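Local coordinates for protein arginine N-methyltransferase SFM1 (Saccharomyces cerevisiae, PDB 5C74), which transfers a methyl group from S-adenosyl-L-methionine to an arginine of ribosomal protein S3, giving monomethylarginine, at residues 4-9 and 33-38; 12-17 and 47-52; 79-84 and 100-105. All coordinates share one frame; numbering follows the deposited sequence.

Contact 1. Residues 4-9 and 33-38; sequences IIEHME and ILSSLP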
loop_
_atom_site.group_PDB
_atom_site.type_symbol
_atom_site.label_atom_id
_atom_site.label_comp_id
_atom_site.label_asym_id
_atom_site.label_seq_id
_atom_site.Cartn_x
_atom_site.Cartn_y
_atom_site.Cartn_z
ATOM N N ILE A 4 0.047 6.573 17.927
ATOM C CA ILE A 4 -1.103 6.662 17.035
ATOM C C ILE A 4 -0.597 7.044 15.650
ATOM O O ILE A 4 0.124 8.019 15.497
ATOM C CB ILE A 4 -2.136 7.707 17.534
ATOM C CG1 ILE A 4 -2.635 7.339 18.941
ATOM C CG2 ILE A 4 -3.323 7.839 16.553
ATOM C CD1 ILE A 4 -3.405 8.467 19.635
ATOM N N ILE A 5 -0.960 6.266 14.637
ATOM C CA ILE A 5 -0.549 6.595 13.275
ATOM C C ILE A 5 -1.784 6.843 12.445
ATOM O O ILE A 5 -2.636 5.971 12.336
ATOM C CB ILE A 5 0.277 5.456 12.618
ATOM C CG1 ILE A 5 1.561 5.185 13.406
ATOM C CG2 ILE A 5 0.607 5.808 11.168
ATOM C CD1 ILE A 5 2.307 3.965 12.928
ATOM N N GLU A 6 -1.901 8.025 11.867
ATOM C CA GLU A 6 -3.021 8.275 10.976
ATOM C C GLU A 6 -2.724 7.575 9.658
ATOM O O GLU A 6 -1.723 7.869 9.009
ATOM C CB GLU A 6 -3.230 9.772 10.748
ATOM C CG GLU A 6 -3.579 10.558 12.012
ATOM C CD GLU A 6 -4.154 11.925 11.690
ATOM O OE1 GLU A 6 -3.542 12.645 10.863
ATOM O OE2 GLU A 6 -5.234 12.260 12.239
ATOM N N HIS A 7 -3.594 6.660 9.254
ATOM C CA HIS A 7 -3.373 5.915 8.024
ATOM C C HIS A 7 -4.459 6.353 7.073
ATOM O O HIS A 7 -5.463 5.682 6.947
ATOM C CB HIS A 7 -3.412 4.398 8.268
ATOM C CG HIS A 7 -3.054 3.580 7.058
ATOM N ND1 HIS A 7 -1.787 3.076 6.849
ATOM C CD2 HIS A 7 -3.797 3.188 5.989
ATOM C CE1 HIS A 7 -1.764 2.407 5.704
ATOM N NE2 HIS A 7 -2.972 2.459 5.165
ATOM N N MET A 8 -4.260 7.503 6.438
ATOM C CA MET A 8 -5.324 8.163 5.690
ATOM C C MET A 8 -5.186 7.908 4.198
ATOM O O MET A 8 -5.164 8.837 3.388
ATOM C CB MET A 8 -5.317 9.669 5.966
ATOM C CG MET A 8 -5.541 10.049 7.453
ATOM S SD MET A 8 -5.362 11.827 7.818
ATOM C CE MET A 8 -6.845 12.486 7.063
ATOM N N GLU A 9 -5.067 6.644 3.842
ATOM C CA GLU A 9 -4.917 6.276 2.447
ATOM C C GLU A 9 -5.517 4.908 2.288
ATOM O O GLU A 9 -5.592 4.130 3.238
ATOM C CB GLU A 9 -3.443 6.281 2.015
ATOM C CG GLU A 9 -2.618 5.166 2.658
ATOM C CD GLU A 9 -1.133 5.237 2.321
ATOM O OE1 GLU A 9 -0.319 4.778 3.152
ATOM O OE2 GLU A 9 -0.783 5.740 1.231
ATOM N N ILE A 33 -2.120 2.343 17.649
ATOM C CA ILE A 33 -3.449 2.443 17.036
ATOM C C ILE A 33 -3.358 3.162 15.696
ATOM O O ILE A 33 -2.738 4.225 15.601
ATOM C CB ILE A 33 -4.458 3.204 17.932
ATOM C CG1 ILE A 33 -4.457 2.654 19.361
ATOM C CG2 ILE A 33 -5.874 3.130 17.323
ATOM C CD1 ILE A 33 -3.510 3.393 20.309
ATOM N N LEU A 34 -3.959 2.583 14.657
ATOM C CA LEU A 34 -4.088 3.280 13.381
ATOM C C LEU A 34 -5.413 4.013 13.397
ATOM O O LEU A 34 -6.426 3.432 13.757
ATOM C CB LEU A 34 -4.067 2.308 12.191
ATOM C CG LEU A 34 -2.869 1.400 11.943
ATOM C CD1 LEU A 34 -3.034 0.762 10.550
ATOM C CD2 LEU A 34 -1.555 2.178 12.038
ATOM N N SER A 35 -5.414 5.283 13.015
ATOM C CA SER A 35 -6.642 6.064 13.049
ATOM C C SER A 35 -6.908 6.735 11.707
ATOM O O SER A 35 -6.032 6.801 10.849
ATOM C CB SER A 35 -6.571 7.126 14.154
ATOM O OG SER A 35 -5.565 8.076 13.849
ATOM N N SER A 36 -8.123 7.251 11.563
ATOM C CA SER A 36 -8.584 7.930 10.353
ATOM C C SER A 36 -8.414 7.092 9.085
ATOM O O SER A 36 -8.193 7.650 8.009
ATOM C CB SER A 36 -7.876 9.285 10.183
ATOM O OG SER A 36 -8.231 10.159 11.257
ATOM N N LEU A 37 -8.571 5.773 9.199
ATOM C CA LEU A 37 -8.670 4.929 7.999
ATOM C C LEU A 37 -9.843 5.383 7.142
ATOM O O LEU A 37 -10.830 5.917 7.669
ATOM C CB LEU A 37 -8.833 3.451 8.369
ATOM C CG LEU A 37 -7.447 2.793 8.494
ATOM C CD1 LEU A 37 -6.783 3.162 9.829
ATOM C CD2 LEU A 37 -7.503 1.300 8.322
ATOM N N PRO A 38 -9.751 5.168 5.817
ATOM C CA PRO A 38 -10.857 5.509 4.917
ATOM C C PRO A 38 -12.175 4.915 5.395
ATOM O O PRO A 38 -12.225 3.813 5.963
ATOM C CB PRO A 38 -10.422 4.906 3.575
ATOM C CG PRO A 38 -8.909 4.917 3.649
ATOM C CD PRO A 38 -8.616 4.564 5.094
HETATM O O HOH W 1 -6.614 10.652 13.557
#

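Contact 2. Residues 12-17 and 47-52; sequences FSEWVI and PQRLLK. With SO4 (sulfate ion), chain C.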
loop_
_atom_site.group_PDB
_atom_site.type_symbol
_atom_site.label_atom_id
_atom_site.label_comp_id
_atom_site.label_asym_id
_atom_site.label_seq_id
_atom_site.Cartn_x
_atom_site.Cartn_y
_atom_site.Cartn_z
ATOM N N PHE A 12 -2.599 -1.032 2.003
ATOM C CA PHE A 12 -1.360 -1.201 2.746
ATOM C C PHE A 12 -0.301 -1.724 1.801
ATOM O O PHE A 12 -0.381 -2.864 1.369
ATOM C CB PHE A 12 -1.536 -2.188 3.902
ATOM C CG PHE A 12 -2.482 -1.718 4.974
ATOM C CD1 PHE A 12 -3.856 -1.747 4.768
ATOM C CD2 PHE A 12 -1.993 -1.279 6.196
ATOM C CE1 PHE A 12 -4.731 -1.324 5.752
ATOM C CE2 PHE A 12 -2.866 -0.850 7.195
ATOM C CZ PHE A 12 -4.229 -0.866 6.970
ATOM N N SER A 13 0.683 -0.896 1.487
ATOM C CA SER A 13 1.790 -1.351 0.654
ATOM C C SER A 13 2.624 -2.382 1.407
ATOM O O SER A 13 2.592 -2.440 2.636
ATOM C CB SER A 13 2.654 -0.181 0.243
ATOM O OG SER A 13 3.340 0.306 1.379
ATOM N N GLU A 14 3.374 -3.197 0.676
ATOM C CA GLU A 14 4.142 -4.248 1.318
ATOM C C GLU A 14 5.154 -3.658 2.298
ATOM O O GLU A 14 5.315 -4.181 3.403
ATOM C CB GLU A 14 4.834 -5.124 0.266
ATOM C CG GLU A 14 5.634 -6.283 0.839
ATOM C CD GLU A 14 4.785 -7.304 1.598
ATOM O OE1 GLU A 14 3.540 -7.330 1.429
ATOM O OE2 GLU A 14 5.379 -8.090 2.368
ATOM N N TRP A 15 5.800 -2.551 1.933
ATOM C CA TRP A 15 6.800 -1.986 2.840
ATOM C C TRP A 15 6.129 -1.430 4.096
ATOM O O TRP A 15 6.689 -1.549 5.194
ATOM C CB TRP A 15 7.659 -0.904 2.154
ATOM C CG TRP A 15 6.956 0.356 1.703
ATOM C CD1 TRP A 15 6.457 0.622 0.456
ATOM C CD2 TRP A 15 6.724 1.532 2.484
ATOM N NE1 TRP A 15 5.920 1.891 0.421
ATOM C CE2 TRP A 15 6.078 2.472 1.654
ATOM C CE3 TRP A 15 6.995 1.883 3.817
ATOM C CZ2 TRP A 15 5.701 3.738 2.104
ATOM C CZ3 TRP A 15 6.625 3.149 4.264
ATOM C CH2 TRP A 15 5.980 4.054 3.409
ATOM N N VAL A 16 4.929 -0.869 3.952
ATOM C CA VAL A 16 4.170 -0.397 5.122
ATOM C C VAL A 16 3.775 -1.560 6.042
ATOM O O VAL A 16 3.841 -1.464 7.277
ATOM C CB VAL A 16 2.896 0.375 4.693
ATOM C CG1 VAL A 16 1.920 0.502 5.839
ATOM C CG2 VAL A 16 3.249 1.756 4.152
ATOM N N ILE A 17 3.377 -2.678 5.448
ATOM C CA ILE A 17 3.039 -3.860 6.253
ATOM C C ILE A 17 4.261 -4.338 7.036
ATOM O O ILE A 17 4.162 -4.689 8.216
ATOM C CB ILE A 17 2.495 -4.999 5.372
ATOM C CG1 ILE A 17 1.132 -4.588 4.788
ATOM C CG2 ILE A 17 2.374 -6.303 6.185
ATOM C CD1 ILE A 17 0.604 -5.554 3.684
ATOM N N PRO A 47 -4.449 -6.315 6.199
ATOM C CA PRO A 47 -3.582 -7.450 5.861
ATOM C C PRO A 47 -3.632 -8.540 6.937
ATOM O O PRO A 47 -3.638 -8.228 8.128
ATOM C CB PRO A 47 -2.187 -6.811 5.770
ATOM C CG PRO A 47 -2.471 -5.391 5.317
ATOM C CD PRO A 47 -3.769 -5.019 6.018
ATOM N N GLN A 48 -3.681 -9.800 6.516
ATOM C CA GLN A 48 -3.751 -10.916 7.459
ATOM C C GLN A 48 -2.591 -10.933 8.451
ATOM O O GLN A 48 -2.768 -11.309 9.614
ATOM C CB GLN A 48 -3.792 -12.250 6.710
ATOM C CG GLN A 48 -5.119 -12.535 6.023
ATOM C CD GLN A 48 -6.268 -12.650 7.007
ATOM O OE1 GLN A 48 -7.260 -11.929 6.908
ATOM N NE2 GLN A 48 -6.135 -13.555 7.964
ATOM N N ARG A 49 -1.408 -10.535 7.997
ATOM C CA ARG A 49 -0.247 -10.513 8.874
ATOM C C ARG A 49 -0.463 -9.535 10.024
ATOM O O ARG A 49 -0.065 -9.804 11.166
ATOM C CB ARG A 49 1.015 -10.165 8.076
ATOM C CG ARG A 49 1.620 -11.384 7.379
ATOM C CD ARG A 49 2.661 -10.970 6.325
ATOM N NE ARG A 49 2.068 -10.191 5.234
ATOM C CZ ARG A 49 2.780 -9.414 4.422
ATOM N NH1 ARG A 49 4.101 -9.329 4.584
ATOM N NH2 ARG A 49 2.183 -8.726 3.457
ATOM N N LEU A 50 -1.124 -8.418 9.740
ATOM C CA LEU A 50 -1.323 -7.404 10.772
ATOM C C LEU A 50 -2.459 -7.804 11.722
ATOM O O LEU A 50 -2.389 -7.572 12.933
ATOM C CB LEU A 50 -1.598 -6.043 10.138
ATOM C CG LEU A 50 -0.425 -5.514 9.293
ATOM C CD1 LEU A 50 -0.787 -4.206 8.620
ATOM C CD2 LEU A 50 0.837 -5.328 10.154
ATOM N N LEU A 51 -3.507 -8.394 11.169
ATOM C CA LEU A 51 -4.575 -8.930 12.010
ATOM C C LEU A 51 -4.022 -9.972 12.983
ATOM O O LEU A 51 -4.334 -9.945 14.173
ATOM C CB LEU A 51 -5.677 -9.525 11.145
ATOM C CG LEU A 51 -6.526 -8.494 10.393
ATOM C CD1 LEU A 51 -7.560 -9.191 9.507
ATOM C CD2 LEU A 51 -7.194 -7.507 11.343
ATOM N N LYS A 52 -3.173 -10.872 12.490
ATOM C CA LYS A 52 -2.623 -11.912 13.356
ATOM C C LYS A 52 -1.740 -11.317 14.442
ATOM O O LYS A 52 -1.616 -11.886 15.528
ATOM C CB LYS A 52 -1.844 -12.949 12.543
ATOM C CG LYS A 52 -2.745 -13.758 11.618
ATOM C CD LYS A 52 -2.072 -15.024 11.121
ATOM C CE LYS A 52 -2.981 -15.772 10.154
ATOM N NZ LYS A 52 -3.253 -14.962 8.934
HETATM S S SO4 C . -1.277 -10.232 3.902
HETATM O O1 SO4 C . -0.692 -9.172 3.079
HETATM O O2 SO4 C . -2.720 -10.095 3.819
HETATM O O3 SO4 C . -0.825 -10.088 5.281
HETATM O O4 SO4 C . -0.888 -11.545 3.406
#

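Contact 3. Residues 79-84 and 100-105; sequences RVCLLD and DYFVFG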
loop_
_atom_site.group_PDB
_atom_site.type_symbol
_atom_site.label_atom_id
_atom_site.label_comp_id
_atom_site.label_asym_id
_atom_site.label_seq_id
_atom_site.Cartn_x
_atom_site.Cartn_y
_atom_site.Cartn_z
ATOM N N ARG A 79 -1.420 16.289 26.805
ATOM C CA ARG A 79 -0.630 15.089 27.078
ATOM C C ARG A 79 -0.521 14.206 25.836
ATOM O O ARG A 79 -0.141 13.037 25.927
ATOM C CB ARG A 79 -1.228 14.295 28.252
ATOM C CG ARG A 79 -1.331 15.127 29.539
ATOM C CD ARG A 79 -1.585 14.242 30.770
ATOM N NE ARG A 79 -0.618 13.151 30.806
ATOM C CZ ARG A 79 0.586 13.230 31.372
ATOM N NH1 ARG A 79 0.962 14.339 32.004
ATOM N NH2 ARG A 79 1.407 12.187 31.330
ATOM N N VAL A 80 -0.846 14.774 24.679
ATOM C CA VAL A 80 -0.664 14.059 23.413
ATOM C C VAL A 80 0.361 14.802 22.563
ATOM O O VAL A 80 0.171 15.972 22.238
ATOM C CB VAL A 80 -2.000 13.919 22.652
ATOM C CG1 VAL A 80 -1.788 13.180 21.353
ATOM C CG2 VAL A 80 -3.048 13.188 23.528
ATOM N N CYS A 81 1.452 14.120 22.229
ATOM C CA CYS A 81 2.539 14.709 21.467
ATOM C C CYS A 81 2.340 14.489 19.975
ATOM O O CYS A 81 1.974 13.400 19.541
ATOM C CB CYS A 81 3.880 14.116 21.911
ATOM S SG CYS A 81 5.277 14.801 20.997
ATOM N N LEU A 82 2.571 15.526 19.183
ATOM C CA LEU A 82 2.481 15.376 17.739
ATOM C C LEU A 82 3.875 15.498 17.133
ATOM O O LEU A 82 4.558 16.493 17.356
ATOM C CB LEU A 82 1.545 16.426 17.140
ATOM C CG LEU A 82 1.476 16.465 15.611
ATOM C CD1 LEU A 82 0.720 15.232 15.055
ATOM C CD2 LEU A 82 0.812 17.758 15.164
ATOM N N LEU A 83 4.312 14.478 16.400
ATOM C CA LEU A 83 5.547 14.603 15.623
ATOM C C LEU A 83 5.377 15.749 14.652
ATOM O O LEU A 83 4.441 15.766 13.854
ATOM C CB LEU A 83 5.881 13.325 14.852
ATOM C CG LEU A 83 7.125 13.492 13.958
ATOM C CD1 LEU A 83 8.367 13.745 14.826
ATOM C CD2 LEU A 83 7.339 12.293 13.036
ATOM N N ASP A 84 6.276 16.718 14.719
ATOM C CA ASP A 84 6.100 17.928 13.933
ATOM C C ASP A 84 7.462 18.356 13.373
ATOM O O ASP A 84 8.287 18.893 14.101
ATOM C CB ASP A 84 5.479 19.024 14.809
ATOM C CG ASP A 84 5.107 20.286 14.034
ATOM O OD1 ASP A 84 5.429 20.400 12.828
ATOM O OD2 ASP A 84 4.501 21.188 14.657
ATOM N N ASP A 100 1.352 10.886 27.042
ATOM C CA ASP A 100 0.884 9.502 27.097
ATOM C C ASP A 100 0.805 8.887 25.700
ATOM O O ASP A 100 0.929 7.671 25.546
ATOM C CB ASP A 100 -0.486 9.433 27.761
ATOM C CG ASP A 100 -0.492 10.084 29.126
ATOM O OD1 ASP A 100 0.440 9.809 29.895
ATOM O OD2 ASP A 100 -1.402 10.883 29.412
ATOM N N TYR A 101 0.607 9.749 24.697
ATOM C CA TYR A 101 0.472 9.342 23.294
ATOM C C TYR A 101 1.391 10.151 22.405
ATOM O O TYR A 101 1.655 11.317 22.681
ATOM C CB TYR A 101 -0.968 9.524 22.806
ATOM C CG TYR A 101 -1.923 8.549 23.448
ATOM C CD1 TYR A 101 -2.136 7.298 22.888
ATOM C CD2 TYR A 101 -2.610 8.880 24.611
ATOM C CE1 TYR A 101 -3.029 6.389 23.466
ATOM C CE2 TYR A 101 -3.496 7.978 25.207
ATOM C CZ TYR A 101 -3.694 6.737 24.624
ATOM O OH TYR A 101 -4.562 5.847 25.200
ATOM N N PHE A 102 1.846 9.523 21.323
ATOM C CA PHE A 102 2.710 10.155 20.333
ATOM C C PHE A 102 2.044 9.916 18.988
ATOM O O PHE A 102 1.753 8.774 18.641
ATOM C CB PHE A 102 4.115 9.546 20.363
ATOM C CG PHE A 102 5.114 10.288 19.518
ATOM C CD1 PHE A 102 5.279 9.977 18.175
ATOM C CD2 PHE A 102 5.898 11.288 20.069
ATOM C CE1 PHE A 102 6.209 10.651 17.400
ATOM C CE2 PHE A 102 6.835 11.966 19.287
ATOM C CZ PHE A 102 6.982 11.646 17.958
ATOM N N VAL A 103 1.785 10.991 18.255
ATOM C CA VAL A 103 0.952 10.919 17.052
ATOM C C VAL A 103 1.745 11.191 15.771
ATOM O O VAL A 103 2.499 12.151 15.699
ATOM C CB VAL A 103 -0.197 11.929 17.138
ATOM C CG1 VAL A 103 -1.019 11.921 15.860
ATOM C CG2 VAL A 103 -1.075 11.626 18.363
ATOM N N PHE A 104 1.579 10.326 14.777
ATOM C CA PHE A 104 2.109 10.557 13.437
ATOM C C PHE A 104 0.966 11.047 12.590
ATOM O O PHE A 104 0.028 10.289 12.312
ATOM C CB PHE A 104 2.707 9.288 12.835
ATOM C CG PHE A 104 3.939 8.820 13.535
ATOM C CD1 PHE A 104 3.843 8.094 14.717
ATOM C CD2 PHE A 104 5.193 9.118 13.025
ATOM C CE1 PHE A 104 4.980 7.668 15.375
ATOM C CE2 PHE A 104 6.333 8.693 13.671
ATOM C CZ PHE A 104 6.229 7.968 14.845
ATOM N N GLY A 105 1.027 12.317 12.213
ATOM C CA GLY A 105 -0.006 12.929 11.398
ATOM C C GLY A 105 -0.051 12.287 10.026
ATOM O O GLY A 105 0.952 11.769 9.532
HETATM O O HOH W 2 2.944 14.426 12.252
#

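Contact 1. Residues 4-9 and 33-38
Ile5 and Leu34 lie side by side on neighbouring parallel strands. Ile5 N donates to Ile33 O at 2.9 Å, and Ile5 O accepts from Ser35 N. The third backbone bond runs from His7 N to Ser35 O at 2.9 Å. CB of Ile5 packs on CD2 of Leu34 at 3.8 Å.

Glu6 and Ser35 point to the other face, together with Ile4 and Ile33. Glu6 can be followed outward. Its CB lies near Ser35 O. Its CG meets Ser35 OG at 3.7 Å. Its OE2 accepts from a water, which also bonds to Ser35 OG and Ser36 OG. The other oxygen, OE1, accepts from Gly106 N and pairs with Arg116, so both carboxylate oxygens are held. Ser35 OG sits between its own N and carbonyl carbon (chi1 66°), where it also touches CG2 of Ile4 at 3.5 Å.

The two strands are the parallel arms of a beta-alpha-beta unit whose helix is 14-27, in the SPOUT-clan methyltransferase fold. Past the strand ends the chains stay in touch. CB of His7 packs on CD1 of Leu37. The His7 ring bonds through ND1 to Tyr20 OH and through NE2 to Gly11 O. CG of Met8 lies against Ser36 CB at 3.7 Å. The ring of Pro38 reaches the backbone of Glu9, with CG 3.4 Å from Glu9 O.

Contact 2. Residues 12-17 and 47-52
Pro47 lies over the ring of Phe12, where the chain enters the short helix 48-52. That helix packs against the start of helix 14-27, the connecting helix of a beta-alpha-beta unit in this SPOUT-clan fold. The proline is the main bump. Its CD makes a CH-pi contact over the Phe12 face, 3.7 Å from the ring centroid and displaced toward the rim. Its CG drops into the notch formed by Phe12 CB and Ile17 CD1. The Ile17 CD1 to Pro47 CG distance is 3.5 Å, a close approach for two carbons. Leu50 flanks the proline. Its CD1 meets Phe12 CD2 at 4.0 Å, and its CD2 lies near Ile17 O.

Ile17 also forms a floor for Arg49. Its CG2 sits over the centre of one guanidinium face, 3.6 Å from CZ. The rim of this flat group is used for polar contacts. NH1 and NH2 grip Glu14 end-on in a salt bridge, NH2 to OE1 and NH1 to OE2. The carboxylate and guanidinium planes are only 10° apart, and both oxygens are met on the syn side. The Glu14 chain leaves the backbone pointing away from 47-52, with CG anti to N (chi1 -178°). A bend at chi2 (63°) then places CD so that the carboxylate meets Arg49.

A sulfate, probably picked up from the crystallisation medium, occupies another part of the Arg49 edge. It also takes a backbone N-H from Gln48. Lys202 of the second subunit bonds to Phe12 O, so the contact lies at the subunit interface. Sulfate O3 accepts hydrogen bonds from both Arg49 N, at 2.8 Å, and Arg49 NE.

Contact 3. Residues 79-84 and 100-105
Two neighbouring strands of the central parallel sheet, 80-83 and 101-104, form this contact in the SPOUT-clan fold. Cys81 N donates to Tyr101 O at 2.8 Å. Val103 then takes both roles, giving its N-H to Cys81 O and accepting from Leu83 N. Asp100 N adds a bond to Arg79 O before the strands begin.

Val80, Leu82, Tyr101 and Val103 face one side. CG1 of Val80 meets CG2 of Val103 at 3.4 Å, a tight carbon pair. CD1 of Leu82 lies against CG1 of Val103 at 3.8 Å. Helix 116-123 covers Leu82 on this side.

Cys81 and Phe102 share the other face. With CG anti to the backbone N (chi1 -171°), the Phe102 ring lies beside strand 80-83, against Cys81 and Leu83. SG of Cys81 approaches the ring obliquely, 3.7 Å from CE2, in a sulfur-aromatic contact. CZ of the same ring touches CB of Leu83, and CD2 of Leu83 meets CE2 of Phe104 at 3.8 Å. Helix 140-151 packs on both phenylalanines.

A water joins the strand ends, donating to Leu83 O and accepting from Gly105 N. Just before the strands begin, Arg79 and Asp100 form a salt bridge. Arg79 grips Asp100 side-on, and its NH1 bonds to Thr97 O. The planes of the two groups are 38° apart. Arg79 NE gives OD2 a nearly straight bond of 2.8 Å, while NH2 reaches OD1 from above the carboxylate plane at 2.9 Å.

Overall arrangement
Contacts 1 and 3 belong to one parallel sheet, with centres about 13 Å apart. Strands 2-6 and 101-104 are neighbours in it. Ile4 probably bonds through its N and O to Phe102 O and Phe104 N, so four strands run on in the order 32-35, 2-6, 101-104, 80-83. Contact 2 lies about 14 Å from contact 1, centre to centre. Along the chain contacts 1 and 2 interleave, and contact 3 follows both. Contacts 2 and 3 do not touch. Their centres are about 23 Å apart, on opposite sides of the chain centre. Contact 2 packs helices 14-27 and 48-52 against contact 1 through Phe12, which touches Leu34 and His7. It also meets the second subunit, whereas no other chain of the assembly touches contact 3.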